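Local structure of nitroreductase family protein (Clostridium novyi, 3G14) at the interface of chains A and B. The protein probably acts as an oxidoreductase of the nitroreductase family, whose members typically use a flavin to reduce their substrates. Coordinates in Å, arbitrary orientation; residue numbers count along the deposited sequence, not the author numbering. Chains: chain A/B, Nitroreductase family protein.

The interface of chains A and B. Residues chain A 102, 105-106, 124, 146; chain B 102, 105-106.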
# COMPACT_ATOMS: atom_id res chain seq x y z
N ILE A 102 -4.56 6.37 -1.03
CA ILE A 102 -4.65 4.95 -0.80
C ILE A 102 -4.10 4.18 -1.99
O ILE A 102 -3.18 3.33 -1.84
CB ILE A 102 -6.11 4.52 -0.49
CG1 ILE A 102 -6.55 5.11 0.88
CG2 ILE A 102 -6.23 2.94 -0.55
CD1 ILE A 102 -8.09 5.12 1.11
N ALA A 105 -0.34 4.70 -2.83
CA ALA A 105 0.47 4.01 -1.81
C ALA A 105 0.56 2.50 -2.05
O ALA A 105 1.65 1.89 -1.92
CB ALA A 105 -0.08 4.29 -0.35
N ILE A 106 -0.58 1.90 -2.36
CA ILE A 106 -0.67 0.47 -2.77
C ILE A 106 0.31 0.18 -3.89
O ILE A 106 1.19 -0.68 -3.75
CB ILE A 106 -2.12 0.08 -3.17
CG1 ILE A 106 -3.09 0.13 -2.01
CG2 ILE A 106 -2.18 -1.39 -3.70
CD1 ILE A 106 -4.57 -0.06 -2.48
N TRP A 124 11.28 4.73 1.32
CA TRP A 124 10.15 5.62 1.14
C TRP A 124 10.49 7.02 1.60
O TRP A 124 10.91 7.22 2.75
CB TRP A 124 8.95 5.14 1.95
CG TRP A 124 8.05 4.11 1.37
CD1 TRP A 124 8.21 2.73 1.44
CD2 TRP A 124 6.79 4.34 0.80
NE1 TRP A 124 7.14 2.11 0.86
CE2 TRP A 124 6.25 3.08 0.45
CE3 TRP A 124 6.08 5.50 0.47
CZ2 TRP A 124 5.02 2.95 -0.16
CZ3 TRP A 124 4.83 5.37 -0.15
CH2 TRP A 124 4.32 4.11 -0.44
N VAL A 146 3.16 12.17 -4.53
CA VAL A 146 2.78 11.39 -3.35
C VAL A 146 3.98 10.92 -2.57
O VAL A 146 4.03 11.10 -1.35
CB VAL A 146 1.88 10.17 -3.72
CG1 VAL A 146 1.58 9.34 -2.47
CG2 VAL A 146 0.60 10.63 -4.39
N ILE B 102 -1.71 6.83 3.65
CA ILE B 102 -0.60 6.17 2.97
C ILE B 102 -0.15 4.91 3.73
O ILE B 102 -0.06 3.82 3.17
CB ILE B 102 0.61 7.12 2.81
CG1 ILE B 102 0.24 8.27 1.85
CG2 ILE B 102 1.86 6.29 2.36
CD1 ILE B 102 1.32 9.37 1.64
N ALA B 105 -2.73 2.11 3.98
CA ALA B 105 -2.88 1.44 2.66
C ALA B 105 -1.75 0.42 2.40
O ALA B 105 -1.99 -0.72 1.92
CB ALA B 105 -2.95 2.48 1.46
N ILE B 106 -0.55 0.84 2.73
CA ILE B 106 0.67 0.01 2.60
C ILE B 106 0.44 -1.28 3.37
O ILE B 106 0.58 -2.38 2.83
CB ILE B 106 1.96 0.74 3.12
CG1 ILE B 106 2.35 1.94 2.25
CG2 ILE B 106 3.19 -0.21 3.15
CD1 ILE B 106 3.50 2.82 2.84
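Helix 99-117 of chain A packs against helix 99-117 of chain B, and the loop carrying A:Trp124 and strand 144-151 of chain A also meet the helix of chain B. At the crossing the two helices meet through a pair of alanines, with isoleucines around them. A:Ala105 and B:Ala105 face each other near the two-fold axis, with their CB methyls 3.9 Å apart. Each methyl also rests on the backbone of the partner helix. CB of B:Ala105 lies 3.4 Å from the carbonyl O of A:Ile102, and CB of A:Ala105 lies 3.6 Å from the carbonyl O of B:Ile102. The small alanine side chain probably allows this close approach of the backbones.

Beside the crossing, A:Trp124 reaches in from its loop and B:Ile106 points out of its helix to meet it. The indole turns one face to the isoleucine, and CD1 sits over the six-membered ring, 3.7 Å from its centroid, in a CH-pi contact. It is offset toward the rim, nearest CZ2. CG1 of B:Ile106 follows behind it, near CZ2 and CH2 of the ring. This branch stands anti to the carbonyl carbon (chi1 -67°), and the nearly extended chi2 of 172° carries CD1 out over the indole. Within chain A, the carbonyl O of A:Ala105 lies at the indole edge, in the ring plane.

B:Ile102 uses both of its branches. Its CG2 methyl touches both CB of A:Ala105 and CZ3 of A:Trp124, the latter at 4.0 Å. The longer branch leads off at roughly a right angle to CG2 and passes A:Val146 of the strand, the two side chains pointing opposite ways.

The patch is a small, largely apolar part of a two-fold symmetric interface, and its contacts recur with the chains exchanged. Nitroreductases of this family are commonly homodimers, so the pairing is probably the biological one. At the strand side, CD1 of B:Ile102 ends 4.1 Å from the CG1 methyl of A:Val146.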